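Local coordinates for protein gamma-glutamyltranspeptidase (Ggt) (Helicobacter pylori 26695, PDB 5BPK) that probably cleaves and transfers the gamma-glutamyl group of glutathione and related compounds, as an Ntn-hydrolase of the gamma-glutamyltranspeptidase family, at residues N97-K109 with A134-M146. Sequence-based numbering, arbitrary orientation.
Sequences NVALDFREKAPLK and AGVPGTVAGMEAM. With 4UD ((2S)-amino[(5S)-4,5-dihydro-1,2-oxazol-5-yl]acetic acid), chain O; EDO (1,2-ethanediol), chain M.
The ring of Phe-102 packs against the first two turns of helix 139-150. Thr-139 OG1 meets its edge in the ring plane, 4.0 Å from CE2, and this hydroxyl is hydrogen-bonded elsewhere, to Asn-81. Gly-142 CA, Gly-138 O and the methyl ends of Met-143 and Met-146 approach the ring at a slant; Met-143 CE is 3.8 Å from Phe-102 CZ. With CG set between its backbone N and carbonyl carbon (chi1 59°), the ring is turned onto Gly-142, whose CA comes within 3.6 Å of Phe-102 CB. Leu-100, two residues back on the same strand face, puts CD2 3.4 Å from Gly-142 O and crosses Met-146 at about a right angle. The 139-146 piece of the helix thus packs nearly antiparallel to strand 97-102 (151°), which lies in an antiparallel sheet between strands 85-91 and 262-271, in the layered alpha-beta architecture of Ntn-hydrolases. Beyond the strand the two segments stay close. Val-136 N gives Lys-105 O a nearly straight hydrogen bond of 2.7 Å, whereas the return bond from Lys-105 N to Val-136 O is weak. Val-136 CG2 also leans on Lys-105 O and Pro-107. At the end of the strand Asp-101 OD1 accepts from Arg-103 N, 2.9 Å, closing an Asx turn. Arg-103 leaves the backbone away from 134-146, and its NH1 gives a bent hydrogen bond of 2.9 Å to O9 of the bound dihydro-oxazolyl amino acid. Asp-43 and Glu-40 of the partner chain form salt bridges with the same guanidinium.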
loop_
_atom_site.group_PDB
_atom_site.type_symbol
_atom_site.label_atom_id
_atom_site.label_comp_id
_atom_site.label_asym_id
_atom_site.label_seq_id
_atom_site.Cartn_x
_atom_site.Cartn_y
_atom_site.Cartn_z
ATOM N N ASN A 97 -7.980 -8.626 16.405
ATOM C CA ASN A 97 -7.227 -8.085 15.275
ATOM C C ASN A 97 -7.547 -8.891 14.028
ATOM O O ASN A 97 -7.474 -10.121 14.042
ATOM C CB ASN A 97 -5.728 -8.123 15.557
ATOM C CG ASN A 97 -5.355 -7.356 16.801
ATOM O OD1 ASN A 97 -5.464 -6.126 16.852
ATOM N ND2 ASN A 97 -4.927 -8.077 17.824
ATOM N N VAL A 98 -7.937 -8.204 12.957
ATOM C CA VAL A 98 -8.339 -8.881 11.734
ATOM C C VAL A 98 -7.720 -8.184 10.543
ATOM O O VAL A 98 -7.327 -7.019 10.637
ATOM C CB VAL A 98 -9.879 -8.918 11.591
ATOM C CG1 VAL A 98 -10.514 -9.581 12.825
ATOM C CG2 VAL A 98 -10.429 -7.526 11.383
ATOM N N ALA A 99 -7.584 -8.918 9.445
ATOM C CA ALA A 99 -7.029 -8.378 8.205
ATOM C C ALA A 99 -8.041 -8.622 7.104
ATOM O O ALA A 99 -8.542 -9.740 6.959
ATOM C CB ALA A 99 -5.719 -9.044 7.870
ATOM N N LEU A 100 -8.378 -7.578 6.365
ATOM C CA LEU A 100 -9.272 -7.694 5.232
ATOM C C LEU A 100 -8.467 -7.656 3.930
ATOM O O LEU A 100 -7.759 -6.698 3.658
ATOM C CB LEU A 100 -10.298 -6.567 5.246
ATOM C CG LEU A 100 -11.304 -6.551 4.097
ATOM C CD1 LEU A 100 -12.128 -7.814 4.037
ATOM C CD2 LEU A 100 -12.178 -5.301 4.201
ATOM N N ASP A 101 -8.600 -8.721 3.154
ATOM C CA ASP A 101 -7.992 -8.870 1.837
ATOM C C ASP A 101 -9.052 -8.467 0.810
ATOM O O ASP A 101 -10.003 -9.221 0.563
ATOM C CB ASP A 101 -7.552 -10.351 1.680
ATOM C CG ASP A 101 -7.142 -10.742 0.264
ATOM O OD1 ASP A 101 -7.222 -9.934 -0.684
ATOM O OD2 ASP A 101 -6.760 -11.929 0.116
ATOM N N PHE A 102 -8.887 -7.276 0.224
ATOM C CA PHE A 102 -9.640 -6.887 -0.966
ATOM C C PHE A 102 -8.703 -6.644 -2.163
ATOM O O PHE A 102 -8.891 -5.745 -2.975
ATOM C CB PHE A 102 -10.628 -5.738 -0.686
ATOM C CG PHE A 102 -10.014 -4.450 -0.174
ATOM C CD1 PHE A 102 -9.779 -4.256 1.180
ATOM C CD2 PHE A 102 -9.809 -3.383 -1.034
ATOM C CE1 PHE A 102 -9.282 -3.045 1.646
ATOM C CE2 PHE A 102 -9.291 -2.166 -0.569
ATOM C CZ PHE A 102 -9.034 -2.002 0.782
ATOM N N ARG A 103 -7.695 -7.503 -2.250
ATOM C CA ARG A 103 -6.741 -7.503 -3.356
ATOM C C ARG A 103 -7.407 -7.974 -4.645
ATOM O O ARG A 103 -8.266 -8.858 -4.631
ATOM C CB ARG A 103 -5.578 -8.425 -3.001
ATOM C CG ARG A 103 -4.454 -8.531 -4.019
ATOM C CD ARG A 103 -3.667 -7.241 -4.176
ATOM N NE ARG A 103 -2.348 -7.501 -4.758
ATOM C CZ ARG A 103 -1.448 -6.567 -5.054
ATOM N NH1 ARG A 103 -1.712 -5.288 -4.877
ATOM N NH2 ARG A 103 -0.270 -6.912 -5.552
ATOM N N GLU A 104 -6.983 -7.419 -5.780
ATOM C CA GLU A 104 -7.509 -7.869 -7.066
ATOM C C GLU A 104 -7.172 -9.333 -7.322
ATOM O O GLU A 104 -6.164 -9.853 -6.826
ATOM C CB GLU A 104 -6.994 -7.034 -8.229
ATOM C CG GLU A 104 -7.275 -5.542 -8.126
ATOM C CD GLU A 104 -6.097 -4.769 -7.562
ATOM O OE1 GLU A 104 -5.580 -5.164 -6.485
ATOM O OE2 GLU A 104 -5.708 -3.765 -8.201
ATOM N N LYS A 105 -8.022 -9.979 -8.122
ATOM C CA LYS A 105 -7.807 -11.354 -8.565
ATOM C C LYS A 105 -7.463 -11.395 -10.041
ATOM O O LYS A 105 -8.044 -10.637 -10.848
ATOM C CB LYS A 105 -9.073 -12.170 -8.361
ATOM C CG LYS A 105 -9.484 -12.350 -6.920
ATOM C CD LYS A 105 -10.932 -12.815 -6.789
ATOM C CE LYS A 105 -11.208 -14.186 -7.404
ATOM N NZ LYS A 105 -12.648 -14.587 -7.252
ATOM N N ALA A 106 -6.587 -12.318 -10.419
ATOM C CA ALA A 106 -6.384 -12.589 -11.833
ATOM C C ALA A 106 -7.713 -13.060 -12.409
ATOM O O ALA A 106 -8.394 -13.858 -11.781
ATOM C CB ALA A 106 -5.290 -13.633 -12.039
ATOM N N PRO A 107 -8.083 -12.579 -13.616
ATOM C CA PRO A 107 -9.370 -12.990 -14.156
ATOM C C PRO A 107 -9.424 -14.483 -14.469
ATOM O O PRO A 107 -8.383 -15.152 -14.559
ATOM C CB PRO A 107 -9.492 -12.151 -15.435
ATOM C CG PRO A 107 -8.662 -10.957 -15.172
ATOM C CD PRO A 107 -7.492 -11.486 -14.405
ATOM N N LEU A 108 -10.642 -14.983 -14.664
ATOM C CA LEU A 108 -10.869 -16.409 -14.914
ATOM C C LEU A 108 -10.127 -16.904 -16.148
ATOM O O LEU A 108 -9.721 -18.071 -16.208
ATOM C CB LEU A 108 -12.373 -16.686 -15.063
ATOM C CG LEU A 108 -13.160 -16.721 -13.755
ATOM C CD1 LEU A 108 -14.647 -16.408 -13.971
ATOM C CD2 LEU A 108 -12.963 -18.069 -13.083
ATOM N N LYS A 109 -9.950 -16.024 -17.133
ATOM C CA LYS A 109 -9.251 -16.388 -18.367
ATOM C C LYS A 109 -7.740 -16.152 -18.308
ATOM O O LYS A 109 -7.043 -16.378 -19.283
ATOM C CB LYS A 109 -9.898 -15.689 -19.576
ATOM C CG LYS A 109 -11.268 -16.293 -19.944
ATOM C CD LYS A 109 -12.459 -15.387 -19.627
ATOM C CE LYS A 109 -13.456 -16.036 -18.655
ATOM N NZ LYS A 109 -14.360 -15.039 -17.991
ATOM N N ALA A 134 -5.099 -5.413 -16.018
ATOM C CA ALA A 134 -5.986 -5.284 -14.840
ATOM C C ALA A 134 -6.402 -6.608 -14.213
ATOM O O ALA A 134 -6.825 -7.540 -14.911
ATOM C CB ALA A 134 -7.230 -4.491 -15.205
ATOM N N GLY A 135 -6.312 -6.669 -12.884
ATOM C CA GLY A 135 -6.992 -7.688 -12.097
ATOM C C GLY A 135 -8.418 -7.263 -11.781
ATOM O O GLY A 135 -8.789 -6.098 -11.954
ATOM N N VAL A 136 -9.226 -8.209 -11.313
ATOM C CA VAL A 136 -10.618 -7.913 -10.960
ATOM C C VAL A 136 -10.652 -6.985 -9.735
ATOM O O VAL A 136 -10.130 -7.354 -8.696
ATOM C CB VAL A 136 -11.409 -9.206 -10.653
ATOM C CG1 VAL A 136 -12.868 -8.869 -10.438
ATOM C CG2 VAL A 136 -11.255 -10.220 -11.792
ATOM N N PRO A 137 -11.248 -5.773 -9.856
ATOM C CA PRO A 137 -11.187 -4.816 -8.737
ATOM C C PRO A 137 -11.854 -5.305 -7.448
ATOM O O PRO A 137 -12.963 -5.870 -7.492
ATOM C CB PRO A 137 -11.951 -3.611 -9.265
ATOM C CG PRO A 137 -11.781 -3.687 -10.768
ATOM C CD PRO A 137 -11.836 -5.164 -11.063
ATOM N N GLY A 138 -11.190 -5.047 -6.325
ATOM C CA GLY A 138 -11.676 -5.417 -5.002
ATOM C C GLY A 138 -12.106 -4.283 -4.097
ATOM O O GLY A 138 -12.755 -4.537 -3.088
ATOM N N THR A 139 -11.735 -3.036 -4.423
ATOM C CA THR A 139 -11.978 -1.910 -3.506
ATOM C C THR A 139 -13.425 -1.747 -3.062
ATOM O O THR A 139 -13.677 -1.587 -1.880
ATOM C CB THR A 139 -11.465 -0.605 -4.096
ATOM O OG1 THR A 139 -10.040 -0.711 -4.203
ATOM C CG2 THR A 139 -11.851 0.624 -3.247
ATOM N N VAL A 140 -14.369 -1.776 -3.999
ATOM C CA VAL A 140 -15.760 -1.536 -3.625
ATOM C C VAL A 140 -16.267 -2.642 -2.682
ATOM O O VAL A 140 -16.952 -2.369 -1.672
ATOM C CB VAL A 140 -16.665 -1.399 -4.856
ATOM C CG1 VAL A 140 -18.121 -1.332 -4.441
ATOM C CG2 VAL A 140 -16.265 -0.136 -5.664
ATOM N N ALA A 141 -15.894 -3.879 -2.992
ATOM C CA ALA A 141 -16.227 -5.020 -2.144
ATOM C C ALA A 141 -15.590 -4.894 -0.753
ATOM O O ALA A 141 -16.208 -5.254 0.256
ATOM C CB ALA A 141 -15.815 -6.315 -2.820
ATOM N N GLY A 142 -14.359 -4.382 -0.709
ATOM C CA GLY A 142 -13.652 -4.195 0.547
ATOM C C GLY A 142 -14.306 -3.140 1.415
ATOM O O GLY A 142 -14.481 -3.344 2.625
ATOM N N MET A 143 -14.661 -2.004 0.810
ATOM C CA MET A 143 -15.334 -0.941 1.560
ATOM C C MET A 143 -16.635 -1.445 2.159
ATOM O O MET A 143 -16.904 -1.217 3.343
ATOM C CB MET A 143 -15.617 0.283 0.683
ATOM C CG MET A 143 -14.380 1.020 0.171
ATOM S SD MET A 143 -13.239 1.626 1.430
ATOM C CE MET A 143 -11.881 0.495 1.222
ATOM N N GLU A 144 -17.431 -2.153 1.359
ATOM C CA GLU A 144 -18.717 -2.643 1.848
ATOM C C GLU A 144 -18.545 -3.703 2.945
ATOM O O GLU A 144 -19.264 -3.697 3.953
ATOM C CB GLU A 144 -19.568 -3.204 0.710
ATOM C CG GLU A 144 -20.974 -3.562 1.170
ATOM C CD GLU A 144 -21.827 -4.130 0.066
ATOM O OE1 GLU A 144 -22.630 -3.362 -0.489
ATOM O OE2 GLU A 144 -21.681 -5.335 -0.246
ATOM N N ALA A 145 -17.604 -4.616 2.741
ATOM C CA ALA A 145 -17.339 -5.685 3.705
ATOM C C ALA A 145 -17.006 -5.143 5.094
ATOM O O ALA A 145 -17.575 -5.593 6.098
ATOM C CB ALA A 145 -16.218 -6.586 3.202
ATOM N N MET A 146 -16.102 -4.171 5.176
ATOM C CA MET A 146 -15.764 -3.646 6.504
ATOM C C MET A 146 -16.920 -2.836 7.103
ATOM O O MET A 146 -17.182 -2.938 8.297
ATOM C CB MET A 146 -14.427 -2.893 6.542
ATOM C CG MET A 146 -14.335 -1.588 5.830
ATOM S SD MET A 146 -12.652 -0.961 6.116
ATOM C CE MET A 146 -12.018 -0.887 4.454
HETATM C C3 4UD O . 1.774 1.147 -4.136
HETATM C C4 4UD O . 1.568 -1.042 -4.445
HETATM C C5 4UD O . 1.582 0.221 -5.286
HETATM C C6 4UD O . 2.051 -2.316 -5.152
HETATM C C8 4UD O . 1.863 -3.451 -4.170
HETATM O O9 4UD O . 0.788 -3.982 -4.031
HETATM O O10 4UD O . 2.902 -3.886 -3.422
HETATM N N7 4UD O . 1.231 -2.593 -6.340
HETATM O O2 4UD O . 2.457 -0.791 -3.359
HETATM N N1 4UD O . 2.258 0.508 -3.122
HETATM C C1 EDO M . -18.411 -9.298 4.182
HETATM O O1 EDO M . -17.448 -10.349 4.100
HETATM C C2 EDO M . -18.295 -8.603 5.535
HETATM O O2 EDO M . -19.445 -7.782 5.782
#